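Local coordinates for protein amino acid amide racemase (Ochrobactrum anthropi, PDB 6GIO) that binds pyridoxal-5'-phosphate and belongs to the class-III aminotransferase family of PLP-dependent enzymes, at residues R332-I343 with D414-L424. Numbering follows the deposited sequence.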
# COMPACT_ATOMS: atom_id res chain seq x y z
N ARG C 332 1.71 -1.49 37.10
CA ARG C 332 1.03 -2.79 37.38
C ARG C 332 1.88 -3.94 36.88
O ARG C 332 2.16 -4.88 37.59
CB ARG C 332 -0.37 -2.87 36.76
CG ARG C 332 -1.38 -1.88 37.35
CD ARG C 332 -1.84 -2.24 38.77
NE ARG C 332 -2.32 -3.63 38.85
CZ ARG C 332 -3.58 -4.03 38.63
NH1 ARG C 332 -4.52 -3.14 38.37
NH2 ARG C 332 -3.90 -5.31 38.69
N LEU C 333 2.32 -3.85 35.63
CA LEU C 333 3.14 -4.90 35.05
C LEU C 333 4.44 -5.10 35.80
O LEU C 333 4.80 -6.22 36.13
CB LEU C 333 3.36 -4.61 33.56
CG LEU C 333 2.11 -4.71 32.70
CD1 LEU C 333 2.36 -4.09 31.33
CD2 LEU C 333 1.68 -6.17 32.56
N ARG C 334 5.15 -4.03 36.11
CA ARG C 334 6.37 -4.16 36.92
C ARG C 334 6.17 -4.91 38.23
O ARG C 334 6.96 -5.80 38.57
CB ARG C 334 6.96 -2.81 37.28
CG ARG C 334 7.90 -2.32 36.25
CD ARG C 334 8.56 -1.00 36.61
NE ARG C 334 8.88 -0.39 35.33
CZ ARG C 334 8.19 0.58 34.73
NH1 ARG C 334 7.16 1.16 35.32
NH2 ARG C 334 8.58 0.99 33.54
N ARG C 335 5.15 -4.54 38.98
CA ARG C 335 4.88 -5.19 40.27
C ARG C 335 4.59 -6.70 40.10
O ARG C 335 4.84 -7.48 41.02
CB ARG C 335 3.75 -4.49 41.03
CG ARG C 335 4.04 -3.08 41.53
CD ARG C 335 2.96 -2.61 42.51
NE ARG C 335 2.67 -3.68 43.49
CZ ARG C 335 2.91 -3.64 44.81
NH1 ARG C 335 3.39 -2.56 45.42
NH2 ARG C 335 2.63 -4.70 45.55
N LEU C 336 4.14 -7.12 38.92
CA LEU C 336 3.96 -8.54 38.67
C LEU C 336 5.29 -9.31 38.69
O LEU C 336 5.29 -10.55 38.85
CB LEU C 336 3.22 -8.79 37.35
CG LEU C 336 1.78 -8.22 37.27
CD1 LEU C 336 1.20 -8.50 35.91
CD2 LEU C 336 0.84 -8.76 38.35
N SER C 337 6.41 -8.61 38.56
CA SER C 337 7.70 -9.31 38.61
C SER C 337 8.01 -9.85 40.01
O SER C 337 8.79 -10.79 40.14
CB SER C 337 8.88 -8.46 38.13
OG SER C 337 9.12 -7.42 39.02
N ASP C 338 7.40 -9.28 41.06
CA ASP C 338 7.53 -9.85 42.38
C ASP C 338 6.96 -11.28 42.41
O ASP C 338 7.50 -12.14 43.05
CB ASP C 338 6.85 -8.97 43.43
CG ASP C 338 7.20 -9.37 44.89
OD1 ASP C 338 8.39 -9.27 45.32
OD2 ASP C 338 6.27 -9.76 45.62
N LYS C 339 5.89 -11.54 41.68
CA LYS C 339 5.30 -12.88 41.68
C LYS C 339 5.91 -13.77 40.64
O LYS C 339 6.01 -14.98 40.82
CB LYS C 339 3.83 -12.82 41.35
CG LYS C 339 2.94 -12.10 42.35
CD LYS C 339 1.47 -12.46 42.09
CE LYS C 339 0.66 -11.23 41.72
NZ LYS C 339 -0.81 -11.48 41.79
N HIS C 340 6.25 -13.18 39.49
CA HIS C 340 6.72 -13.94 38.35
C HIS C 340 8.15 -13.52 37.95
O HIS C 340 8.36 -12.46 37.35
CB HIS C 340 5.76 -13.67 37.20
CG HIS C 340 4.34 -14.00 37.51
ND1 HIS C 340 3.90 -15.29 37.75
CD2 HIS C 340 3.23 -13.21 37.58
CE1 HIS C 340 2.60 -15.28 37.94
NE2 HIS C 340 2.16 -14.03 37.85
N SER C 341 9.13 -14.35 38.25
CA SER C 341 10.52 -13.95 38.02
C SER C 341 10.86 -13.90 36.50
O SER C 341 11.83 -13.25 36.10
CB SER C 341 11.48 -14.80 38.85
OG SER C 341 11.31 -16.15 38.51
N ILE C 342 10.02 -14.54 35.66
CA ILE C 342 10.19 -14.47 34.20
C ILE C 342 10.09 -13.04 33.64
O ILE C 342 10.60 -12.76 32.57
CB ILE C 342 9.18 -15.39 33.47
CG1 ILE C 342 9.53 -15.53 31.98
CG2 ILE C 342 7.76 -14.86 33.63
CD1 ILE C 342 8.67 -16.56 31.26
N ILE C 343 9.43 -12.14 34.35
CA ILE C 343 9.33 -10.76 33.91
C ILE C 343 10.65 -10.04 34.21
O ILE C 343 10.88 -9.55 35.31
CB ILE C 343 8.13 -10.06 34.60
CG1 ILE C 343 6.84 -10.79 34.24
CG2 ILE C 343 8.07 -8.57 34.20
CD1 ILE C 343 5.64 -10.31 35.03
N ASP C 414 -4.48 -8.18 35.28
CA ASP C 414 -4.93 -9.42 35.89
C ASP C 414 -4.84 -10.59 34.94
O ASP C 414 -4.44 -11.71 35.34
CB ASP C 414 -6.35 -9.24 36.43
CG ASP C 414 -6.39 -8.50 37.79
OD1 ASP C 414 -5.33 -8.33 38.45
OD2 ASP C 414 -7.48 -8.07 38.18
N ILE C 415 -5.18 -10.34 33.68
CA ILE C 415 -5.14 -11.40 32.68
C ILE C 415 -3.70 -11.82 32.39
O ILE C 415 -3.36 -13.02 32.33
CB ILE C 415 -5.86 -10.99 31.37
CG1 ILE C 415 -7.39 -11.01 31.60
CG2 ILE C 415 -5.46 -11.92 30.21
CD1 ILE C 415 -8.19 -10.33 30.51
N VAL C 416 -2.83 -10.83 32.23
CA VAL C 416 -1.39 -11.13 32.01
C VAL C 416 -0.78 -11.94 33.18
O VAL C 416 -0.02 -12.88 32.97
CB VAL C 416 -0.58 -9.82 31.83
CG1 VAL C 416 0.91 -10.10 31.81
CG2 VAL C 416 -1.02 -9.14 30.54
N ASP C 417 -1.09 -11.49 34.40
CA ASP C 417 -0.68 -12.14 35.64
C ASP C 417 -1.13 -13.60 35.63
O ASP C 417 -0.35 -14.51 35.84
CB ASP C 417 -1.28 -11.34 36.82
CG ASP C 417 -1.02 -11.97 38.18
OD1 ASP C 417 -0.41 -13.04 38.30
OD2 ASP C 417 -1.50 -11.37 39.14
N GLN C 418 -2.40 -13.82 35.33
CA GLN C 418 -2.94 -15.17 35.34
C GLN C 418 -2.36 -16.01 34.21
O GLN C 418 -2.13 -17.22 34.39
CB GLN C 418 -4.46 -15.11 35.24
CG GLN C 418 -5.12 -16.48 35.45
CD GLN C 418 -4.98 -16.97 36.88
OE1 GLN C 418 -4.62 -18.11 37.14
NE2 GLN C 418 -5.22 -16.08 37.81
N ALA C 419 -2.15 -15.39 33.04
CA ALA C 419 -1.62 -16.14 31.90
C ALA C 419 -0.16 -16.63 32.14
O ALA C 419 0.18 -17.78 31.87
CB ALA C 419 -1.73 -15.33 30.60
N ILE C 420 0.69 -15.74 32.65
CA ILE C 420 2.10 -16.08 32.99
C ILE C 420 2.15 -17.21 34.04
O ILE C 420 2.92 -18.16 33.90
CB ILE C 420 2.85 -14.86 33.53
CG1 ILE C 420 3.01 -13.82 32.42
CG2 ILE C 420 4.21 -15.27 34.03
CD1 ILE C 420 3.58 -12.49 32.84
N GLY C 421 1.32 -17.08 35.08
CA GLY C 421 1.25 -18.05 36.15
C GLY C 421 0.81 -19.38 35.63
O GLY C 421 1.39 -20.40 35.96
N ASP C 422 -0.23 -19.39 34.80
CA ASP C 422 -0.78 -20.67 34.29
C ASP C 422 0.24 -21.36 33.41
O ASP C 422 0.33 -22.57 33.40
CB ASP C 422 -2.07 -20.45 33.49
CG ASP C 422 -3.25 -20.00 34.36
OD1 ASP C 422 -3.17 -20.08 35.58
OD2 ASP C 422 -4.28 -19.59 33.80
N VAL C 423 1.00 -20.58 32.64
CA VAL C 423 2.00 -21.19 31.76
C VAL C 423 3.20 -21.75 32.56
O VAL C 423 3.68 -22.87 32.28
CB VAL C 423 2.44 -20.22 30.65
CG1 VAL C 423 3.73 -20.70 29.99
CG2 VAL C 423 1.31 -20.05 29.63
N LEU C 424 3.68 -20.99 33.53
CA LEU C 424 4.79 -21.44 34.36
C LEU C 424 4.44 -22.70 35.18
O LEU C 424 5.29 -23.56 35.37
CB LEU C 424 5.24 -20.35 35.29
CG LEU C 424 5.95 -19.18 34.63
CD1 LEU C 424 6.23 -18.15 35.70
CD2 LEU C 424 7.24 -19.59 33.94
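H340 reaches across to helix 414-424 and presents its ring edge to D417. Its NE2-H donates to D417 OD1 at 2.8 Å. The bond is almost straight (173°) and the oxygen lies in the ring plane, yet the carboxylate is turned steeply against the ring and is approached from above its own plane. Histidine suits the place because its N-H lies at the rim while its pi faces accept C-H groups. I420 CG2 sits over one face in a CH-pi contact, 3.9 Å from the ring centroid, while K339 CB sits over the opposite face, toward the rim. H340 CE1 lies 3.6 Å from G421 CA, where the helix surface carries no side chain. D417 has its first torsion near 176°, which extends the carboxylate away from its own backbone N and into the gap between H340 and K339. There the second oxygen, OD2, receives K339 NZ at 2.7 Å on its syn side, a salt bridge at the exposed border, and L336 CD2 packs against the carboxylate from within.

The axes of 332-339 and 414-424 run in the same general direction, crossing at -29°. Their parent helices, 318-339 and 406-424, lie beside the mixed sheet of the small domain of this fold type I PLP enzyme, formed from both ends of the chain and remote from the cofactor pocket. L333 packs on I353 and I343 on V355, both of strand 352-357. Strand 343-349 of that sheet follows directly, through a type I turn from H340 to I343. Beta-branched and leucine side chains fill the buried side: I420 meets I342 through CG2 and I343 through CD1, while the side chains of L333 and V416 cross at about a right angle, with L333 CD2 4.1 Å from V416 CG1. At the far end D414 OD1 lies at the edge of the R332 guanidinium, near its plane, in a long salt bridge (NH2 to OD1 3.4 Å), while NH1 makes its stronger salt bridge with D410.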